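Trans-4-hydroxy-L-proline dehydratase (Clostridioides difficile 70-100-2010, PDB 6VXC) catalyses the radical-based dehydration of trans-4-hydroxy-L-proline to (S)-1-pyrroline-5-carboxylate, a step in the anaerobic breakdown of hydroxyproline. Local coordinates at residues F761-N764 with V765-A769; N791-R795 with T796-E800. All blocks are in the same frame, centred on the assembly; numbering follows the deposited sequence.

Contact 1: F761-N764 with V765-A769; sequences FDKN and VLLEA
Val765, in the first turn of helix 763-771, meets Asp762, the residue at the N-cap position, in two ways. Its CG2 lies 3.8 Å from Asp762 CB, an apolar touch at the base of the acidic side chain, and its amide gives a weak, bent bond to Asp762 O. That carbonyl takes a second weak bond, from the amide of Leu766, and so serves two donors at the start of the helix. The Asp762 carboxylate makes no capping bond here.

Leu766 turns its side chain across that of Phe761 at about a right angle. Its CD1 stands 4.0 Å from the centroid of the Phe761 ring, only 7° off the ring normal, in a CH-pi contact over the middle of one face, while CG sits 3.9 Å from Phe761 CD1 nearer the rim. Phe761 reaches this place because its CG lies between the backbone N and the carbonyl carbon (chi1 57°), which turns one ring face to Leu766. Both side chains are buried, and helix 795-803 touches them with Ile801 on Phe761 and Ile802 on Leu766.

Leu767 N bonds to Lys763 O at 3.0 Å in the regular helical pattern. Its CD1 rests against the aliphatic chain of Lys763, 4.0 Å from Lys763 CE, and that chain runs extended until it bends at its last torsion (chi4 76°).

Glu768 N makes the next bond of the series, to Asn764 O at 2.9 Å; farther out, its carboxylate pairs with Lys771 through OE1.

Regular helical bonding thus begins only at Lys763 O and Asn764 O. With no side-chain cap from Asp762 and weak bonds at its carbonyl, one bent and one long, the helix start is probably held to the linker largely by the buried Phe761-Leu766 contact, on the side covered by helix 795-803.

Contact 2: N791-R795 with T796-E800; sequences NNLSR and TLQDE
Ser794 caps helix 795-803: its OG accepts the amide hydrogen of Leu797 at 3.0 Å, with the N-H pointing almost straight at it (168°). The position of OG between the backbone N and the carbonyl carbon (chi1 77°) brings it within reach of the Leu797 amide. Backbone bonds follow from Gln798 N to Ser794 O, 2.8 Å, and from Asp799 N to Arg795 O.

The charged pair is Arg795 and Asp799, one turn apart. Arg795 NE gives a 2.7 Å bond to Asp799 OD2, on the syn side but tilted out of the carboxylate plane, and NH2 adds a long, weak one to the same oxygen. Asp799 meets the guanidinium at its edge, but the two planes stand 82° apart, so this is not a flat two-pronged pairing.

A water accepts from Gln798 NE2 and donates to Asn791 OD1; Phe790 O takes a further bond from that same nitrogen, and Asn791 ND2 bonds to Pro773 O. Gln770 NE2 serves both Gln798 OE1 and Asp799 OD1.

Among apolar groups, Leu793 CD2 meets Leu797 CD2 at 3.7 Å. Just beyond strand 787-789, the capped turn touches helix 667-673 through Leu797, on Ile669, and the end of helix 763-771 through Gln798 and Asp799.

How the contacts relate
Strand 755-759 of the mixed sheet leads into contact 1, which joins the linker after that strand to the start of helix 763-771. The chain then passes through strand 780-782, past Gly785, the site of the glycyl radical in the active enzyme though not in this structure, and through strand 787-789 to contact 2 at the start of helix 795-803. The two contacts therefore follow in series, neither nesting nor crossing, and each closes only a local helix-starting turn. In space their centres lie about 12 Å apart, with Ala769 O and Asn791 OD1 in packing contact at 4.2 Å. Together they bring helix 763-771 beside helix 795-803, the last helix of the chain.

Contact 1: F761-N764 with V765-A769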
ATOM      1  N   PHE A 761       7.343 -17.391  14.341  1.00 15.38           N
ATOM      2  CA  PHE A 761       7.908 -18.472  13.550  1.00 15.15           C
ATOM      3  C   PHE A 761       9.038 -19.138  14.311  1.00 16.06           C
ATOM      4  O   PHE A 761       9.619 -18.574  15.237  1.00 17.66           O
ATOM      5  CB  PHE A 761       8.396 -17.990  12.169  1.00 18.03           C
ATOM      6  CG  PHE A 761       9.427 -16.871  12.205  1.00 13.60           C
ATOM      7  CD1 PHE A 761      10.740 -17.117  12.582  1.00 13.42           C
ATOM      8  CD2 PHE A 761       9.085 -15.591  11.785  1.00 12.28           C
ATOM      9  CE1 PHE A 761      11.692 -16.094  12.584  1.00 13.60           C
ATOM     10  CE2 PHE A 761      10.027 -14.554  11.781  1.00 10.96           C
ATOM     11  CZ  PHE A 761      11.330 -14.807  12.181  1.00 13.87           C
ATOM     12  N   ASP A 762       9.306 -20.375  13.932  1.00 20.21           N
ATOM     13  CA  ASP A 762      10.473 -21.096  14.410  1.00 19.78           C
ATOM     14  C   ASP A 762      11.661 -20.729  13.536  1.00 18.85           C
ATOM     15  O   ASP A 762      11.654 -21.007  12.332  1.00 19.49           O
ATOM     16  CB  ASP A 762      10.229 -22.600  14.365  1.00 22.94           C
ATOM     17  CG  ASP A 762      10.040 -23.193  15.725  1.00 37.44           C
ATOM     18  OD1 ASP A 762       8.878 -23.243  16.191  1.00 38.70           O
ATOM     19  OD2 ASP A 762      11.056 -23.614  16.326  1.00 47.24           O
ATOM     20  N   LYS A 763      12.674 -20.110  14.138  1.00 18.78           N
ATOM     21  CA  LYS A 763      13.856 -19.706  13.386  1.00 21.22           C
ATOM     22  C   LYS A 763      14.418 -20.849  12.548  1.00 20.28           C
ATOM     23  O   LYS A 763      14.791 -20.650  11.390  1.00 21.80           O
ATOM     24  CB  LYS A 763      14.913 -19.160  14.345  1.00 19.33           C
ATOM     25  CG  LYS A 763      16.227 -18.750  13.703  1.00 26.16           C
ATOM     26  CD  LYS A 763      17.151 -18.121  14.745  1.00 30.11           C
ATOM     27  CE  LYS A 763      18.616 -18.093  14.296  1.00 42.43           C
ATOM     28  NZ  LYS A 763      19.006 -17.067  13.296  1.00 42.04           N
ATOM     29  N   ASN A 764      14.449 -22.062  13.099  1.00 21.84           N
ATOM     30  CA  ASN A 764      15.079 -23.163  12.380  1.00 20.70           C
ATOM     31  C   ASN A 764      14.321 -23.517  11.115  1.00 20.23           C
ATOM     32  O   ASN A 764      14.938 -23.925  10.126  1.00 21.64           O
ATOM     33  CB  ASN A 764      15.200 -24.392  13.281  1.00 23.17           C
ATOM     34  CG  ASN A 764      16.033 -24.119  14.513  1.00 33.12           C
ATOM     35  OD1 ASN A 764      17.040 -23.411  14.450  1.00 31.78           O
ATOM     36  ND2 ASN A 764      15.627 -24.692  15.641  1.00 43.02           N
ATOM     37  N   VAL A 765      12.997 -23.350  11.113  1.00 18.41           N
ATOM     38  CA  VAL A 765      12.224 -23.565   9.894  1.00 16.44           C
ATOM     39  C   VAL A 765      12.664 -22.588   8.810  1.00 19.11           C
ATOM     40  O   VAL A 765      12.823 -22.963   7.646  1.00 19.34           O
ATOM     41  CB  VAL A 765      10.715 -23.455  10.186  1.00 20.48           C
ATOM     42  CG1 VAL A 765       9.913 -23.455   8.904  1.00 18.04           C
ATOM     43  CG2 VAL A 765      10.259 -24.602  11.095  1.00 22.08           C
ATOM     44  N   LEU A 766      12.848 -21.314   9.167  1.00 15.83           N
ATOM     45  CA  LEU A 766      13.250 -20.340   8.157  1.00 18.14           C
ATOM     46  C   LEU A 766      14.638 -20.677   7.632  1.00 17.41           C
ATOM     47  O   LEU A 766      14.901 -20.572   6.431  1.00 17.69           O
ATOM     48  CB  LEU A 766      13.236 -18.923   8.738  1.00 15.31           C
ATOM     49  CG  LEU A 766      11.897 -18.221   9.019  1.00 16.26           C
ATOM     50  CD1 LEU A 766      11.814 -16.793   8.528  1.00 15.39           C
ATOM     51  CD2 LEU A 766      10.690 -19.031   8.619  1.00 17.24           C
ATOM     52  N   LEU A 767      15.547 -21.065   8.529  1.00 18.39           N
ATOM     53  CA  LEU A 767      16.899 -21.430   8.104  1.00 20.45           C
ATOM     54  C   LEU A 767      16.879 -22.646   7.186  1.00 18.61           C
ATOM     55  O   LEU A 767      17.594 -22.685   6.182  1.00 21.06           O
ATOM     56  CB  LEU A 767      17.771 -21.680   9.330  1.00 19.17           C
ATOM     57  CG  LEU A 767      18.024 -20.442  10.192  1.00 23.44           C
ATOM     58  CD1 LEU A 767      18.797 -20.813  11.430  1.00 22.07           C
ATOM     59  CD2 LEU A 767      18.766 -19.380   9.409  1.00 20.41           C
ATOM     60  N   GLU A 768      16.047 -23.641   7.504  1.00 20.84           N
ATOM     61  CA  GLU A 768      15.885 -24.783   6.611  1.00 21.49           C
ATOM     62  C   GLU A 768      15.312 -24.356   5.274  1.00 23.37           C
ATOM     63  O   GLU A 768      15.728 -24.859   4.222  1.00 22.94           O
ATOM     64  CB  GLU A 768      14.984 -25.840   7.253  1.00 24.68           C
ATOM     65  CG  GLU A 768      15.732 -26.929   7.995  1.00 35.60           C
ATOM     66  CD  GLU A 768      16.763 -27.618   7.101  1.00 34.87           C
ATOM     67  OE1 GLU A 768      17.942 -27.673   7.492  1.00 37.17           O
ATOM     68  OE2 GLU A 768      16.394 -28.064   5.989  1.00 40.15           O
ATOM     69  N   ALA A 769      14.354 -23.426   5.292  1.00 19.60           N
ATOM     70  CA  ALA A 769      13.765 -22.976   4.040  1.00 18.41           C
ATOM     71  C   ALA A 769      14.795 -22.300   3.145  1.00 18.69           C
ATOM     72  O   ALA A 769      14.673 -22.354   1.920  1.00 21.04           O
ATOM     73  CB  ALA A 769      12.594 -22.035   4.308  1.00 18.85           C
TER

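Contact 2: N791-R795 with T796-E800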
ATOM      1  N   ASN A 791       9.922 -17.614   0.244  1.00 15.19           N
ATOM      2  CA  ASN A 791      10.682 -17.870  -0.976  1.00 17.91           C
ATOM      3  C   ASN A 791      10.612 -16.724  -1.988  1.00 17.84           C
ATOM      4  O   ASN A 791      11.383 -16.739  -2.951  1.00 17.91           O
ATOM      5  CB  ASN A 791      10.195 -19.159  -1.665  1.00 17.64           C
ATOM      6  CG  ASN A 791      10.625 -20.426  -0.939  1.00 20.88           C
ATOM      7  OD1 ASN A 791      11.485 -20.399  -0.056  1.00 19.61           O
ATOM      8  ND2 ASN A 791      10.059 -21.563  -1.355  1.00 22.97           N
ATOM      9  N   ASN A 792       9.693 -15.769  -1.834  1.00 17.05           N
ATOM     10  CA  ASN A 792       9.647 -14.594  -2.702  1.00 15.55           C
ATOM     11  C   ASN A 792      10.601 -13.495  -2.260  1.00 16.45           C
ATOM     12  O   ASN A 792      10.663 -12.455  -2.913  1.00 20.84           O
ATOM     13  CB  ASN A 792       8.235 -14.007  -2.771  1.00 15.57           C
ATOM     14  CG  ASN A 792       7.313 -14.817  -3.664  1.00 18.87           C
ATOM     15  OD1 ASN A 792       7.763 -15.544  -4.535  1.00 19.17           O
ATOM     16  ND2 ASN A 792       6.010 -14.673  -3.458  1.00 20.40           N
ATOM     17  N   LEU A 793      11.315 -13.683  -1.160  1.00 16.23           N
ATOM     18  CA  LEU A 793      12.144 -12.643  -0.588  1.00 13.54           C
ATOM     19  C   LEU A 793      13.615 -12.868  -0.942  1.00 16.81           C
ATOM     20  O   LEU A 793      14.082 -14.005  -1.022  1.00 16.19           O
ATOM     21  CB  LEU A 793      11.955 -12.601   0.925  1.00 13.63           C
ATOM     22  CG  LEU A 793      10.499 -12.715   1.418  1.00 14.63           C
ATOM     23  CD1 LEU A 793      10.484 -12.763   2.916  1.00 12.33           C
ATOM     24  CD2 LEU A 793       9.609 -11.564   0.912  1.00 11.90           C
ATOM     25  N   SER A 794      14.337 -11.777  -1.169  1.00 16.07           N
ATOM     26  CA  SER A 794      15.772 -11.880  -1.357  1.00 16.26           C
ATOM     27  C   SER A 794      16.420 -12.425  -0.086  1.00 17.13           C
ATOM     28  O   SER A 794      15.859 -12.357   1.008  1.00 17.45           O
ATOM     29  CB  SER A 794      16.382 -10.516  -1.672  1.00 19.93           C
ATOM     30  OG  SER A 794      16.485  -9.734  -0.489  1.00 18.36           O
ATOM     31  N   ARG A 795      17.619 -12.978  -0.245  1.00 16.52           N
ATOM     32  CA  ARG A 795      18.366 -13.456   0.913  1.00 17.74           C
ATOM     33  C   ARG A 795      18.552 -12.343   1.950  1.00 16.00           C
ATOM     34  O   ARG A 795      18.478 -12.584   3.159  1.00 15.06           O
ATOM     35  CB  ARG A 795      19.715 -14.019   0.456  1.00 17.01           C
ATOM     36  CG  ARG A 795      20.637 -14.387   1.587  1.00 21.83           C
ATOM     37  CD  ARG A 795      20.040 -15.453   2.476  1.00 21.73           C
ATOM     38  NE  ARG A 795      20.864 -15.616   3.669  1.00 31.34           N
ATOM     39  CZ  ARG A 795      21.668 -16.640   3.917  1.00 36.76           C
ATOM     40  NH1 ARG A 795      21.756 -17.649   3.056  1.00 34.49           N
ATOM     41  NH2 ARG A 795      22.379 -16.643   5.038  1.00 40.19           N
ATOM     42  N   THR A 796      18.820 -11.123   1.494  1.00 14.32           N
ATOM     43  CA  THR A 796      18.998 -10.015   2.423  1.00 14.37           C
ATOM     44  C   THR A 796      17.726  -9.751   3.223  1.00 13.30           C
ATOM     45  O   THR A 796      17.779  -9.600   4.447  1.00 14.29           O
ATOM     46  CB  THR A 796      19.433  -8.758   1.664  1.00 15.64           C
ATOM     47  OG1 THR A 796      20.662  -9.018   0.971  1.00 16.54           O
ATOM     48  CG2 THR A 796      19.608  -7.605   2.615  1.00 11.95           C
ATOM     49  N   LEU A 797      16.571  -9.729   2.554  1.00 14.59           N
ATOM     50  CA  LEU A 797      15.314  -9.496   3.257  1.00 13.86           C
ATOM     51  C   LEU A 797      14.977 -10.659   4.186  1.00 13.93           C
ATOM     52  O   LEU A 797      14.547 -10.449   5.323  1.00 14.04           O
ATOM     53  CB  LEU A 797      14.192  -9.272   2.243  1.00 11.88           C
ATOM     54  CG  LEU A 797      12.771  -9.056   2.783  1.00 11.11           C
ATOM     55  CD1 LEU A 797      12.730  -7.996   3.900  1.00 10.20           C
ATOM     56  CD2 LEU A 797      11.852  -8.678   1.638  1.00  8.73           C
ATOM     57  N   GLN A 798      15.179 -11.891   3.722  1.00 14.96           N
ATOM     58  CA  GLN A 798      15.015 -13.046   4.596  1.00 14.06           C
ATOM     59  C   GLN A 798      15.840 -12.895   5.866  1.00 14.77           C
ATOM     60  O   GLN A 798      15.340 -13.112   6.979  1.00 13.83           O
ATOM     61  CB  GLN A 798      15.421 -14.321   3.863  1.00 11.53           C
ATOM     62  CG  GLN A 798      14.499 -14.725   2.741  1.00 11.80           C
ATOM     63  CD  GLN A 798      15.000 -15.979   2.049  1.00 14.11           C
ATOM     64  OE1 GLN A 798      16.146 -16.381   2.249  1.00 15.22           O
ATOM     65  NE2 GLN A 798      14.141 -16.613   1.249  1.00 14.01           N
ATOM     66  N   ASP A 799      17.118 -12.535   5.715  1.00 14.05           N
ATOM     67  CA  ASP A 799      17.985 -12.378   6.875  1.00 11.95           C
ATOM     68  C   ASP A 799      17.567 -11.203   7.752  1.00 12.03           C
ATOM     69  O   ASP A 799      17.812 -11.222   8.962  1.00 14.59           O
ATOM     70  CB  ASP A 799      19.444 -12.218   6.425  1.00 14.06           C
ATOM     71  CG  ASP A 799      20.041 -13.526   5.888  1.00 18.62           C
ATOM     72  OD1 ASP A 799      19.400 -14.584   6.050  1.00 20.37           O
ATOM     73  OD2 ASP A 799      21.149 -13.488   5.317  1.00 21.25           O
ATOM     74  N   GLU A 800      16.986 -10.153   7.169  1.00 13.09           N
ATOM     75  CA  GLU A 800      16.475  -9.061   7.990  1.00 13.53           C
ATOM     76  C   GLU A 800      15.378  -9.577   8.918  1.00 13.53           C
ATOM     77  O   GLU A 800      15.430  -9.376  10.136  1.00 14.43           O
ATOM     78  CB  GLU A 800      15.968  -7.928   7.082  1.00 12.30           C
ATOM     79  CG  GLU A 800      15.588  -6.615   7.792  1.00 10.34           C
ATOM     80  CD  GLU A 800      14.150  -6.615   8.351  1.00  9.83           C
ATOM     81  OE1 GLU A 800      13.977  -6.569   9.580  1.00 14.14           O
ATOM     82  OE2 GLU A 800      13.193  -6.655   7.554  1.00 15.29           O
TER
HETATM   83  O   HOH W   1      13.941 -19.550   0.305  1.00 24.14           O